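Local coordinates for protein alpha-rhamnosidase (Dictyoglomus thermophilum, PDB 6I60) that probably hydrolyses terminal non-reducing alpha-L-rhamnose residues of alpha-L-rhamnosides, acting as a glycoside hydrolase, at residues E143-K148 against V227-Y232; T722-P727 against Q739-T744; L726-N731 against T772-D777. All blocks are in the same frame, centred on the assembly; numbering follows the deposited sequence.

Contact 1: E143-K148 against V227-Y232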
ATOM      1  N   GLU A 143      -6.990   1.720 -27.639  1.00100.94           N
ATOM      2  CA  GLU A 143      -7.862   1.479 -28.790  1.00 99.53           C
ATOM      3  C   GLU A 143      -7.939   2.745 -29.640  1.00101.17           C
ATOM      4  O   GLU A 143      -8.889   3.529 -29.567  1.00101.47           O
ATOM      5  CB  GLU A 143      -9.244   1.033 -28.330  1.00 85.07           C
ATOM      6  CG  GLU A 143      -9.586  -0.401 -28.695  1.00 96.39           C
ATOM      7  CD  GLU A 143     -10.155  -0.531 -30.097  1.00101.86           C
ATOM      8  OE1 GLU A 143     -10.772  -1.576 -30.389  1.00 89.20           O
ATOM      9  OE2 GLU A 143      -9.987   0.407 -30.907  1.00101.05           O
ATOM     10  N   ASN A 144      -6.912   2.928 -30.477  1.00 99.38           N
ATOM     11  CA  ASN A 144      -6.818   4.067 -31.384  1.00101.79           C
ATOM     12  C   ASN A 144      -6.986   5.378 -30.623  1.00108.28           C
ATOM     13  O   ASN A 144      -8.072   5.969 -30.624  1.00105.00           O
ATOM     14  CB  ASN A 144      -7.860   3.951 -32.501  1.00104.63           C
ATOM     15  CG  ASN A 144      -7.671   4.992 -33.591  1.00101.70           C
ATOM     16  OD1 ASN A 144      -8.533   5.843 -33.807  1.00 92.62           O
ATOM     17  ND2 ASN A 144      -6.539   4.926 -34.285  1.00102.91           N
ATOM     18  N   TRP A 145      -5.913   5.838 -29.973  1.00102.65           N
ATOM     19  CA  TRP A 145      -6.018   6.986 -29.081  1.00 85.37           C
ATOM     20  C   TRP A 145      -6.269   8.293 -29.822  1.00 81.74           C
ATOM     21  O   TRP A 145      -6.755   9.247 -29.205  1.00 84.33           O
ATOM     22  CB  TRP A 145      -4.754   7.104 -28.229  1.00 77.88           C
ATOM     23  CG  TRP A 145      -4.940   6.604 -26.830  1.00 78.75           C
ATOM     24  CD1 TRP A 145      -5.044   5.302 -26.433  1.00 83.77           C
ATOM     25  CD2 TRP A 145      -5.054   7.395 -25.640  1.00 73.34           C
ATOM     26  NE1 TRP A 145      -5.213   5.233 -25.071  1.00 78.52           N
ATOM     27  CE2 TRP A 145      -5.222   6.505 -24.560  1.00 69.20           C
ATOM     28  CE3 TRP A 145      -5.029   8.770 -25.384  1.00 64.24           C
ATOM     29  CZ2 TRP A 145      -5.364   6.944 -23.246  1.00 64.55           C
ATOM     30  CZ3 TRP A 145      -5.169   9.203 -24.078  1.00 62.08           C
ATOM     31  CH2 TRP A 145      -5.335   8.293 -23.025  1.00 63.56           C
ATOM     32  N   LYS A 146      -5.935   8.368 -31.113  1.00 74.92           N
ATOM     33  CA  LYS A 146      -6.182   9.550 -31.938  1.00 78.23           C
ATOM     34  C   LYS A 146      -5.470  10.793 -31.408  1.00 68.67           C
ATOM     35  O   LYS A 146      -4.808  11.503 -32.169  1.00 67.61           O
ATOM     36  CB  LYS A 146      -7.687   9.814 -32.065  1.00 74.80           C
ATOM     37  CG  LYS A 146      -8.355   9.007 -33.168  1.00 80.54           C
ATOM     38  CD  LYS A 146      -9.810   9.402 -33.366  1.00 84.18           C
ATOM     39  CE  LYS A 146     -10.456   8.560 -34.460  1.00 89.97           C
ATOM     40  NZ  LYS A 146     -11.940   8.683 -34.485  1.00 83.23           N
ATOM     41  N   ALA A 147      -5.616  11.072 -30.113  1.00 67.91           N
ATOM     42  CA  ALA A 147      -4.888  12.166 -29.488  1.00 63.29           C
ATOM     43  C   ALA A 147      -3.389  11.893 -29.508  1.00 59.38           C
ATOM     44  O   ALA A 147      -2.940  10.748 -29.397  1.00 64.09           O
ATOM     45  CB  ALA A 147      -5.364  12.371 -28.050  1.00 60.54           C
ATOM     46  N   LYS A 148      -2.612  12.960 -29.648  1.00 59.90           N
ATOM     47  CA  LYS A 148      -1.163  12.870 -29.703  1.00 65.52           C
ATOM     48  C   LYS A 148      -0.554  13.611 -28.519  1.00 65.28           C
ATOM     49  O   LYS A 148      -1.199  14.450 -27.883  1.00 66.85           O
ATOM     50  CB  LYS A 148      -0.619  13.438 -31.023  1.00 65.11           C
ATOM     51  CG  LYS A 148      -1.521  13.187 -32.228  1.00 68.50           C
ATOM     52  CD  LYS A 148      -0.809  12.376 -33.305  1.00 68.62           C
ATOM     53  CE  LYS A 148      -1.732  12.076 -34.480  1.00 73.44           C
ATOM     54  NZ  LYS A 148      -2.607  10.895 -34.224  1.00 63.62           N
ATOM     55  N   VAL A 227       2.438   3.783 -18.991  1.00 58.26           N
ATOM     56  CA  VAL A 227       1.966   5.062 -18.475  1.00 62.53           C
ATOM     57  C   VAL A 227       0.496   4.904 -18.111  1.00 59.21           C
ATOM     58  O   VAL A 227      -0.338   4.653 -18.988  1.00 58.41           O
ATOM     59  CB  VAL A 227       2.149   6.203 -19.492  1.00 57.12           C
ATOM     60  CG1 VAL A 227       1.542   7.493 -18.956  1.00 57.68           C
ATOM     61  CG2 VAL A 227       3.623   6.394 -19.825  1.00 58.15           C
ATOM     62  N   LEU A 228       0.179   5.051 -16.826  1.00 60.55           N
ATOM     63  CA  LEU A 228      -1.200   4.930 -16.366  1.00 59.52           C
ATOM     64  C   LEU A 228      -1.930   6.250 -16.580  1.00 59.04           C
ATOM     65  O   LEU A 228      -1.564   7.270 -15.988  1.00 59.98           O
ATOM     66  CB  LEU A 228      -1.248   4.532 -14.893  1.00 52.77           C
ATOM     67  CG  LEU A 228      -0.299   3.430 -14.427  1.00 55.49           C
ATOM     68  CD1 LEU A 228      -0.212   3.422 -12.914  1.00 60.85           C
ATOM     69  CD2 LEU A 228      -0.764   2.081 -14.945  1.00 59.55           C
ATOM     70  N   TYR A 229      -2.960   6.233 -17.421  1.00 58.42           N
ATOM     71  CA  TYR A 229      -3.794   7.405 -17.636  1.00 56.72           C
ATOM     72  C   TYR A 229      -5.027   7.335 -16.743  1.00 56.11           C
ATOM     73  O   TYR A 229      -5.459   6.256 -16.330  1.00 55.94           O
ATOM     74  CB  TYR A 229      -4.208   7.531 -19.106  1.00 57.58           C
ATOM     75  CG  TYR A 229      -5.221   6.510 -19.576  1.00 56.51           C
ATOM     76  CD1 TYR A 229      -4.819   5.258 -20.022  1.00 56.62           C
ATOM     77  CD2 TYR A 229      -6.580   6.804 -19.587  1.00 54.88           C
ATOM     78  CE1 TYR A 229      -5.742   4.323 -20.455  1.00 58.90           C
ATOM     79  CE2 TYR A 229      -7.508   5.877 -20.018  1.00 56.35           C
ATOM     80  CZ  TYR A 229      -7.084   4.638 -20.451  1.00 56.76           C
ATOM     81  OH  TYR A 229      -8.005   3.713 -20.882  1.00 59.37           O
ATOM     82  N   THR A 230      -5.583   8.504 -16.440  1.00 53.84           N
ATOM     83  CA  THR A 230      -6.759   8.625 -15.592  1.00 55.70           C
ATOM     84  C   THR A 230      -7.941   9.121 -16.416  1.00 59.56           C
ATOM     85  O   THR A 230      -7.789   9.997 -17.273  1.00 65.15           O
ATOM     86  CB  THR A 230      -6.495   9.583 -14.425  1.00 56.61           C
ATOM     87  OG1 THR A 230      -5.304   9.184 -13.736  1.00 54.66           O
ATOM     88  CG2 THR A 230      -7.662   9.579 -13.449  1.00 63.22           C
ATOM     89  N   VAL A 231      -9.116   8.550 -16.161  1.00 56.23           N
ATOM     90  CA  VAL A 231     -10.355   8.949 -16.819  1.00 64.80           C
ATOM     91  C   VAL A 231     -11.241   9.647 -15.797  1.00 64.76           C
ATOM     92  O   VAL A 231     -11.413   9.157 -14.674  1.00 65.75           O
ATOM     93  CB  VAL A 231     -11.079   7.746 -17.448  1.00 63.61           C
ATOM     94  CG1 VAL A 231     -11.158   6.610 -16.461  1.00 61.28           C
ATOM     95  CG2 VAL A 231     -12.473   8.149 -17.905  1.00 63.24           C
ATOM     96  N   TYR A 232     -11.799  10.789 -16.185  1.00 66.92           N
ATOM     97  CA  TYR A 232     -12.653  11.580 -15.315  1.00 64.72           C
ATOM     98  C   TYR A 232     -14.032  11.747 -15.939  1.00 70.76           C
ATOM     99  O   TYR A 232     -14.186  11.735 -17.165  1.00 66.48           O
ATOM    100  CB  TYR A 232     -12.040  12.957 -15.043  1.00 62.07           C
ATOM    101  CG  TYR A 232     -10.797  12.918 -14.188  1.00 63.79           C
ATOM    102  CD1 TYR A 232     -10.873  12.656 -12.827  1.00 62.66           C
ATOM    103  CD2 TYR A 232      -9.545  13.150 -14.742  1.00 69.34           C
ATOM    104  CE1 TYR A 232      -9.736  12.621 -12.041  1.00 63.59           C
ATOM    105  CE2 TYR A 232      -8.403  13.120 -13.964  1.00 72.46           C
ATOM    106  CZ  TYR A 232      -8.504  12.856 -12.614  1.00 69.01           C
ATOM    107  OH  TYR A 232      -7.367  12.823 -11.839  1.00 68.07           O
TER
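Trp-145 drives the edge of its indole into the face of the Tyr-229 ring, a T-shaped (edge-to-face) stack. The six-membered ring of Trp-145 and the ring of Tyr-229 have centroids 5.0 Å apart and planes at 87°. Trp-145 CZ2 does most of the touching, 3.6 Å above the tyrosine plane and over its centre, while CH2 of the same indole leans toward Tyr-229 CG at 3.9 Å. The phenol is presented by its first torsion: CG lies between the backbone N and the carbonyl carbon (chi1 72°), and a face of the ring is turned to the indole.

No hydrogen bond spans the two segments, so across them the contact is purely apolar. The polar end of the tyrosine is held elsewhere, since OH is hydrogen-bonded to Asp-47 OD1 and Leu-139 N. With an alanine in place of Tyr-229, the indole edge would probably lose the ring face it rests against, and Asp-47 OD1 and Leu-139 N their hydroxyl partner.

The connection from strand 133-137 to strand 150-151 carries Trp-145, which also packs on Ile-266 of strand 264-273. Tyr-229 sits at a break in strand 226-233, where it touches Tyr-195 and Ala-197 of the adjacent strand 189-199. Strands 264-273, 189-199 and 226-233 belong to one mixed five-stranded sheet, against which the loop lays the buried side chains of Trp-145 and Ala-147.

Contact 2: T722-P727 against Q739-T744; sequences TLNTLP and QDVLKT
Asn-724 reaches from helix 722-729 to two residues one turn apart on helix 738-750, Val-741 and Thr-744. Its CB starts out toward that helix, close to where the two backbones come nearest, with the CA atoms of Asn-724 and Val-741 6.9 Å apart. Beyond CB, the amide carbon Asn-724 CG lies 3.9 Å from Val-741 CG1. That methyl stands anti to its own backbone N (chi1 168°), which brings it against the amide. The two amide branches then part company. Asn-724 OD1 rests on Val-741 CG1 at 3.6 Å and also accepts a weak hydrogen bond from Tyr-678 N. Asn-724 ND2 goes to the next turn, 3.6 Å from Thr-744 CB and 3.8 Å from Thr-744 CG2, and the asparagine and threonine side chains cross at about a right angle. Asn-724 ND2 is also 3.7 Å from Val-741 O.

The threonine shows its carbon side to the amide. Thr-744 OG1 has two acceptors for one proton, the carbonyl O of Asp-740 at 2.9 Å and that of Lys-676. Ala-677 touches both Asn-724 and Thr-744, and Tyr-678 lies on Val-741, so the short strand 677-678 closes over the junction of these successive helices in the six-hairpin glycosidase domain. The first helix is kinked at Pro-727, which has no N-H to give to the preceding turn.

Across the two helices the meeting is one of van der Waals contacts between a buried amide and mostly aliphatic carbons, with no hydrogen bond to fix it; the one assigned to the amide oxygen, a weak one, runs to strand 677-678 instead.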
ATOM      1  N   THR A 722      19.515 -13.764  14.549  1.00 59.19           N
ATOM      2  CA  THR A 722      19.181 -13.877  13.133  1.00 52.92           C
ATOM      3  C   THR A 722      19.547 -15.254  12.590  1.00 51.69           C
ATOM      4  O   THR A 722      18.811 -15.825  11.776  1.00 53.78           O
ATOM      5  CB  THR A 722      19.893 -12.775  12.341  1.00 53.70           C
ATOM      6  OG1 THR A 722      19.481 -11.491  12.830  1.00 57.02           O
ATOM      7  CG2 THR A 722      19.574 -12.872  10.856  1.00 50.68           C
ATOM      8  N   LEU A 723      20.665 -15.814  13.054  1.00 52.94           N
ATOM      9  CA  LEU A 723      21.130 -17.102  12.556  1.00 50.52           C
ATOM     10  C   LEU A 723      20.247 -18.266  12.983  1.00 47.50           C
ATOM     11  O   LEU A 723      20.386 -19.358  12.425  1.00 56.00           O
ATOM     12  CB  LEU A 723      22.567 -17.354  13.018  1.00 51.08           C
ATOM     13  CG  LEU A 723      23.670 -16.560  12.311  1.00 56.45           C
ATOM     14  CD1 LEU A 723      24.963 -16.591  13.114  1.00 54.23           C
ATOM     15  CD2 LEU A 723      23.899 -17.089  10.903  1.00 57.37           C
ATOM     16  N   ASN A 724      19.344 -18.070  13.940  1.00 52.98           N
ATOM     17  CA  ASN A 724      18.557 -19.171  14.477  1.00 53.92           C
ATOM     18  C   ASN A 724      17.060 -19.059  14.219  1.00 52.86           C
ATOM     19  O   ASN A 724      16.407 -20.092  14.060  1.00 50.93           O
ATOM     20  CB  ASN A 724      18.791 -19.302  15.991  1.00 55.97           C
ATOM     21  CG  ASN A 724      19.956 -20.216  16.322  1.00 48.96           C
ATOM     22  OD1 ASN A 724      20.447 -20.951  15.468  1.00 51.70           O
ATOM     23  ND2 ASN A 724      20.405 -20.172  17.570  1.00 60.44           N
ATOM     24  N   THR A 725      16.497 -17.847  14.181  1.00 53.53           N
ATOM     25  CA  THR A 725      15.063 -17.721  13.926  1.00 57.94           C
ATOM     26  C   THR A 725      14.712 -18.081  12.488  1.00 51.69           C
ATOM     27  O   THR A 725      13.601 -18.556  12.225  1.00 51.25           O
ATOM     28  CB  THR A 725      14.578 -16.301  14.233  1.00 48.41           C
ATOM     29  OG1 THR A 725      15.053 -15.398  13.226  1.00 58.82           O
ATOM     30  CG2 THR A 725      15.074 -15.843  15.586  1.00 43.11           C
ATOM     31  N   LEU A 726      15.640 -17.867  11.550  1.00 47.93           N
ATOM     32  CA  LEU A 726      15.321 -18.102  10.142  1.00 58.94           C
ATOM     33  C   LEU A 726      15.140 -19.584   9.831  1.00 53.31           C
ATOM     34  O   LEU A 726      14.091 -19.948   9.270  1.00 44.16           O
ATOM     35  CB  LEU A 726      16.380 -17.440   9.251  1.00 51.80           C
ATOM     36  CG  LEU A 726      16.057 -16.018   8.787  1.00 47.53           C
ATOM     37  CD1 LEU A 726      16.120 -15.045   9.951  1.00 54.08           C
ATOM     38  CD2 LEU A 726      17.001 -15.584   7.678  1.00 47.00           C
ATOM     39  N   PRO A 727      16.079 -20.484  10.154  1.00 50.30           N
ATOM     40  CA  PRO A 727      15.812 -21.911   9.911  1.00 56.38           C
ATOM     41  C   PRO A 727      14.702 -22.472  10.784  1.00 58.86           C
ATOM     42  O   PRO A 727      14.084 -23.473  10.401  1.00 54.89           O
ATOM     43  CB  PRO A 727      17.159 -22.583  10.215  1.00 52.74           C
ATOM     44  CG  PRO A 727      17.830 -21.661  11.156  1.00 53.02           C
ATOM     45  CD  PRO A 727      17.422 -20.280  10.734  1.00 49.54           C
ATOM     46  N   GLN A 739      15.095 -28.770  19.636  1.00 63.23           N
ATOM     47  CA  GLN A 739      15.085 -28.383  21.044  1.00 65.91           C
ATOM     48  C   GLN A 739      16.380 -27.693  21.448  1.00 63.72           C
ATOM     49  O   GLN A 739      16.371 -26.820  22.324  1.00 67.34           O
ATOM     50  CB  GLN A 739      14.840 -29.608  21.925  1.00 68.00           C
ATOM     51  CG  GLN A 739      13.372 -29.921  22.162  1.00 70.88           C
ATOM     52  CD  GLN A 739      12.532 -28.671  22.333  1.00 74.89           C
ATOM     53  OE1 GLN A 739      11.737 -28.320  21.461  1.00 69.79           O
ATOM     54  NE2 GLN A 739      12.706 -27.992  23.461  1.00 82.95           N
ATOM     55  N   ASP A 740      17.499 -28.060  20.824  1.00 63.60           N
ATOM     56  CA  ASP A 740      18.776 -27.454  21.182  1.00 60.15           C
ATOM     57  C   ASP A 740      18.994 -26.133  20.454  1.00 60.61           C
ATOM     58  O   ASP A 740      19.540 -25.186  21.033  1.00 56.65           O
ATOM     59  CB  ASP A 740      19.914 -28.429  20.887  1.00 63.58           C
ATOM     60  CG  ASP A 740      19.641 -29.819  21.433  1.00 78.91           C
ATOM     61  OD1 ASP A 740      20.132 -30.129  22.542  1.00 67.81           O
ATOM     62  OD2 ASP A 740      18.932 -30.598  20.759  1.00 71.78           O
ATOM     63  N   VAL A 741      18.570 -26.047  19.192  1.00 59.16           N
ATOM     64  CA  VAL A 741      18.704 -24.799  18.450  1.00 54.72           C
ATOM     65  C   VAL A 741      17.774 -23.735  19.021  1.00 55.86           C
ATOM     66  O   VAL A 741      18.159 -22.569  19.173  1.00 51.21           O
ATOM     67  CB  VAL A 741      18.442 -25.044  16.953  1.00 53.08           C
ATOM     68  CG1 VAL A 741      18.290 -23.725  16.209  1.00 49.88           C
ATOM     69  CG2 VAL A 741      19.563 -25.877  16.353  1.00 60.48           C
ATOM     70  N   LEU A 742      16.538 -24.119  19.351  1.00 58.45           N
ATOM     71  CA  LEU A 742      15.601 -23.167  19.935  1.00 55.87           C
ATOM     72  C   LEU A 742      16.095 -22.651  21.280  1.00 58.21           C
ATOM     73  O   LEU A 742      15.870 -21.481  21.615  1.00 56.00           O
ATOM     74  CB  LEU A 742      14.222 -23.815  20.079  1.00 54.33           C
ATOM     75  CG  LEU A 742      13.202 -23.139  20.993  1.00 50.63           C
ATOM     76  CD1 LEU A 742      12.438 -22.065  20.234  1.00 54.62           C
ATOM     77  CD2 LEU A 742      12.250 -24.168  21.580  1.00 46.35           C
ATOM     78  N   LYS A 743      16.777 -23.499  22.057  1.00 59.39           N
ATOM     79  CA  LYS A 743      17.297 -23.062  23.349  1.00 58.95           C
ATOM     80  C   LYS A 743      18.406 -22.032  23.179  1.00 59.89           C
ATOM     81  O   LYS A 743      18.496 -21.075  23.958  1.00 65.22           O
ATOM     82  CB  LYS A 743      17.795 -24.262  24.153  1.00 52.43           C
ATOM     83  CG  LYS A 743      18.058 -23.957  25.625  1.00 63.06           C
ATOM     84  CD  LYS A 743      16.945 -23.105  26.225  1.00 67.84           C
ATOM     85  CE  LYS A 743      17.202 -22.793  27.693  1.00 69.12           C
ATOM     86  NZ  LYS A 743      16.430 -21.601  28.156  1.00 64.03           N
ATOM     87  N   THR A 744      19.265 -22.213  22.171  1.00 54.06           N
ATOM     88  CA  THR A 744      20.295 -21.217  21.892  1.00 49.81           C
ATOM     89  C   THR A 744      19.670 -19.866  21.573  1.00 53.50           C
ATOM     90  O   THR A 744      20.205 -18.818  21.953  1.00 58.07           O
ATOM     91  CB  THR A 744      21.183 -21.686  20.738  1.00 52.34           C
ATOM     92  OG1 THR A 744      21.552 -23.055  20.943  1.00 57.56           O
ATOM     93  CG2 THR A 744      22.444 -20.837  20.648  1.00 44.79           C
TER

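Contact 3: L726-N731 against T772-D777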
ATOM      1  N   LEU A 726      15.640 -17.867  11.550  1.00 47.93           N
ATOM      2  CA  LEU A 726      15.321 -18.102  10.142  1.00 58.94           C
ATOM      3  C   LEU A 726      15.140 -19.584   9.831  1.00 53.31           C
ATOM      4  O   LEU A 726      14.091 -19.948   9.270  1.00 44.16           O
ATOM      5  CB  LEU A 726      16.380 -17.440   9.251  1.00 51.80           C
ATOM      6  CG  LEU A 726      16.057 -16.018   8.787  1.00 47.53           C
ATOM      7  CD1 LEU A 726      16.120 -15.045   9.951  1.00 54.08           C
ATOM      8  CD2 LEU A 726      17.001 -15.584   7.678  1.00 47.00           C
ATOM      9  N   PRO A 727      16.079 -20.484  10.154  1.00 50.30           N
ATOM     10  CA  PRO A 727      15.812 -21.911   9.911  1.00 56.38           C
ATOM     11  C   PRO A 727      14.702 -22.472  10.784  1.00 58.86           C
ATOM     12  O   PRO A 727      14.084 -23.473  10.401  1.00 54.89           O
ATOM     13  CB  PRO A 727      17.159 -22.583  10.215  1.00 52.74           C
ATOM     14  CG  PRO A 727      17.830 -21.661  11.156  1.00 53.02           C
ATOM     15  CD  PRO A 727      17.422 -20.280  10.734  1.00 49.54           C
ATOM     16  N   LEU A 728      14.426 -21.860  11.939  1.00 56.32           N
ATOM     17  CA  LEU A 728      13.318 -22.294  12.781  1.00 58.90           C
ATOM     18  C   LEU A 728      11.967 -21.819  12.263  1.00 55.20           C
ATOM     19  O   LEU A 728      10.942 -22.418  12.605  1.00 55.16           O
ATOM     20  CB  LEU A 728      13.519 -21.798  14.216  1.00 51.12           C
ATOM     21  CG  LEU A 728      14.359 -22.684  15.135  1.00 47.32           C
ATOM     22  CD1 LEU A 728      14.769 -21.917  16.382  1.00 53.00           C
ATOM     23  CD2 LEU A 728      13.603 -23.952  15.500  1.00 46.21           C
ATOM     24  N   TYR A 729      11.941 -20.759  11.453  1.00 50.21           N
ATOM     25  CA  TYR A 729      10.683 -20.285  10.886  1.00 48.73           C
ATOM     26  C   TYR A 729      10.182 -21.237   9.807  1.00 54.12           C
ATOM     27  O   TYR A 729       9.072 -21.775   9.900  1.00 50.87           O
ATOM     28  CB  TYR A 729      10.859 -18.871  10.325  1.00 49.18           C
ATOM     29  CG  TYR A 729       9.577 -18.262   9.804  1.00 50.30           C
ATOM     30  CD1 TYR A 729       8.664 -17.675  10.670  1.00 49.55           C
ATOM     31  CD2 TYR A 729       9.278 -18.279   8.447  1.00 48.56           C
ATOM     32  CE1 TYR A 729       7.488 -17.121  10.201  1.00 50.72           C
ATOM     33  CE2 TYR A 729       8.103 -17.727   7.967  1.00 48.54           C
ATOM     34  CZ  TYR A 729       7.212 -17.148   8.849  1.00 48.66           C
ATOM     35  OH  TYR A 729       6.041 -16.596   8.381  1.00 41.58           O
ATOM     36  N   LEU A 730      10.991 -21.455   8.771  1.00 61.43           N
ATOM     37  CA  LEU A 730      10.655 -22.391   7.706  1.00 56.62           C
ATOM     38  C   LEU A 730      10.875 -23.845   8.106  1.00 54.61           C
ATOM     39  O   LEU A 730      10.665 -24.736   7.276  1.00 57.96           O
ATOM     40  CB  LEU A 730      11.468 -22.066   6.449  1.00 57.07           C
ATOM     41  CG  LEU A 730      11.201 -20.690   5.829  1.00 56.41           C
ATOM     42  CD1 LEU A 730      12.024 -20.489   4.565  1.00 50.21           C
ATOM     43  CD2 LEU A 730       9.717 -20.495   5.542  1.00 52.68           C
ATOM     44  N   ASN A 731      11.293 -24.096   9.347  1.00 58.15           N
ATOM     45  CA  ASN A 731      11.460 -25.444   9.891  1.00 63.54           C
ATOM     46  C   ASN A 731      12.460 -26.257   9.064  1.00 58.08           C
ATOM     47  O   ASN A 731      12.169 -27.350   8.573  1.00 58.97           O
ATOM     48  CB  ASN A 731      10.108 -26.158  10.000  1.00 60.99           C
ATOM     49  CG  ASN A 731       9.290 -25.669  11.181  1.00 77.28           C
ATOM     50  OD1 ASN A 731       8.151 -26.094  11.382  1.00 77.13           O
ATOM     51  ND2 ASN A 731       9.868 -24.768  11.972  1.00 73.96           N
ATOM     52  N   THR A 772       6.419 -17.650  19.306  1.00 49.45           N
ATOM     53  CA  THR A 772       5.016 -17.950  19.564  1.00 50.31           C
ATOM     54  C   THR A 772       4.661 -19.364  19.119  1.00 52.19           C
ATOM     55  O   THR A 772       3.898 -20.062  19.799  1.00 45.31           O
ATOM     56  CB  THR A 772       4.124 -16.926  18.863  1.00 46.32           C
ATOM     57  OG1 THR A 772       4.539 -15.603  19.226  1.00 43.16           O
ATOM     58  CG2 THR A 772       2.669 -17.125  19.262  1.00 46.24           C
ATOM     59  N   SER A 773       5.211 -19.807  17.985  1.00 55.00           N
ATOM     60  CA  SER A 773       4.885 -21.133  17.473  1.00 52.58           C
ATOM     61  C   SER A 773       5.414 -22.236  18.380  1.00 52.77           C
ATOM     62  O   SER A 773       4.792 -23.299  18.486  1.00 49.70           O
ATOM     63  CB  SER A 773       5.440 -21.305  16.059  1.00 49.57           C
ATOM     64  OG  SER A 773       4.868 -20.364  15.169  1.00 62.75           O
ATOM     65  N   TYR A 774       6.549 -22.007  19.038  1.00 50.63           N
ATOM     66  CA  TYR A 774       7.168 -23.010  19.892  1.00 53.40           C
ATOM     67  C   TYR A 774       6.778 -22.849  21.357  1.00 53.77           C
ATOM     68  O   TYR A 774       7.484 -23.349  22.240  1.00 54.83           O
ATOM     69  CB  TYR A 774       8.687 -22.971  19.727  1.00 47.65           C
ATOM     70  CG  TYR A 774       9.160 -23.519  18.396  1.00 54.95           C
ATOM     71  CD1 TYR A 774       9.417 -22.672  17.326  1.00 54.85           C
ATOM     72  CD2 TYR A 774       9.340 -24.882  18.207  1.00 54.54           C
ATOM     73  CE1 TYR A 774       9.846 -23.166  16.108  1.00 58.01           C
ATOM     74  CE2 TYR A 774       9.769 -25.387  16.990  1.00 59.42           C
ATOM     75  CZ  TYR A 774      10.022 -24.523  15.946  1.00 62.56           C
ATOM     76  OH  TYR A 774      10.450 -25.018  14.733  1.00 63.61           O
ATOM     77  N   GLY A 775       5.669 -22.168  21.631  1.00 50.91           N
ATOM     78  CA  GLY A 775       5.153 -22.088  22.984  1.00 54.85           C
ATOM     79  C   GLY A 775       5.876 -21.132  23.903  1.00 54.19           C
ATOM     80  O   GLY A 775       5.868 -21.334  25.122  1.00 58.68           O
ATOM     81  N   TYR A 776       6.495 -20.087  23.361  1.00 48.89           N
ATOM     82  CA  TYR A 776       7.226 -19.104  24.156  1.00 56.95           C
ATOM     83  C   TYR A 776       6.732 -17.696  23.847  1.00 57.73           C
ATOM     84  O   TYR A 776       7.509 -16.781  23.564  1.00 50.86           O
ATOM     85  CB  TYR A 776       8.728 -19.220  23.919  1.00 45.70           C
ATOM     86  CG  TYR A 776       9.345 -20.452  24.541  1.00 54.84           C
ATOM     87  CD1 TYR A 776       9.591 -20.515  25.908  1.00 51.59           C
ATOM     88  CD2 TYR A 776       9.676 -21.555  23.763  1.00 51.09           C
ATOM     89  CE1 TYR A 776      10.153 -21.639  26.481  1.00 52.82           C
ATOM     90  CE2 TYR A 776      10.238 -22.684  24.327  1.00 49.30           C
ATOM     91  CZ  TYR A 776      10.474 -22.722  25.686  1.00 56.11           C
ATOM     92  OH  TYR A 776      11.035 -23.842  26.255  1.00 56.69           O
ATOM     93  N   ASP A 777       5.411 -17.506  23.908  1.00 56.56           N
ATOM     94  CA  ASP A 777       4.837 -16.189  23.656  1.00 53.73           C
ATOM     95  C   ASP A 777       5.144 -15.199  24.773  1.00 58.22           C
ATOM     96  O   ASP A 777       5.091 -13.987  24.540  1.00 60.65           O
ATOM     97  CB  ASP A 777       3.324 -16.301  23.453  1.00 56.58           C
ATOM     98  CG  ASP A 777       2.656 -17.201  24.482  1.00 65.42           C
ATOM     99  OD1 ASP A 777       3.338 -17.636  25.435  1.00 58.87           O
ATOM    100  OD2 ASP A 777       1.442 -17.471  24.339  1.00 62.68           O
TER
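The carbonyl oxygen of Leu-728 has two polar neighbours, Tyr-774 OH and Asn-731 ND2. The tyrosine hydroxyl donates a weak hydrogen bond to it, 3.4 Å from Tyr-774 OH to Leu-728 O, and the oxygen lies in the plane of the phenol ring, at its edge. Asn-731 ND2 stands 2.7 Å from Leu-728 O and 2.8 Å from Tyr-774 OH, so the three polar atoms form a compact cluster. The asparagine and tyrosine side chains arrive from opposite directions, with amide and ring planes 63° apart.

Both side chains spring from places where a helix ends. Asn-731, the residue leaving helix 722-729, has positive phi, and the amide folds back to the last turn with CG anti to the carbonyl carbon (chi1 -76°). Tyr-774 is the residue leaving helix 761-773, just before Gly-775, the C-prime residue of a Schellman motif. The motif turns the chain there, and Gly-775 N makes a weak bond to Thr-772 O.

Beside the polar cluster is an apolar contact: Leu-728 CD2 approaches Tyr-774 CZ to 3.7 Å, coming obliquely to the ring. Val-738, at the start of helix 738-750, touches both of these side chains, and Leu-728 also packs on Val-770 of helix 761-773. A bound triethylene glycol, probably from the crystallisation liquor, lies about 6 Å from the tyrosine side chain.

Contacts 2 and 3 are neighbours in the six-hairpin glycosidase domain, their centres 8 Å apart, and both use helix 722-729. Leu-742, on the helix that contact 2 engages, packs against Leu-728, Tyr-774 and Tyr-776 of contact 3 and so joins the two. Contact 1 stands apart on the opposite side of the chain's centre, about 33 Å from contact 2 and 30 Å from contact 3 by nearest atoms. It is buried and aromatic, between a loop and a beta-sheet. Contact 2, also buried, sets an amide against aliphatic carbons between helices, whereas contact 3, at partly exposed helix ends, adds polar groups to its apolar touch.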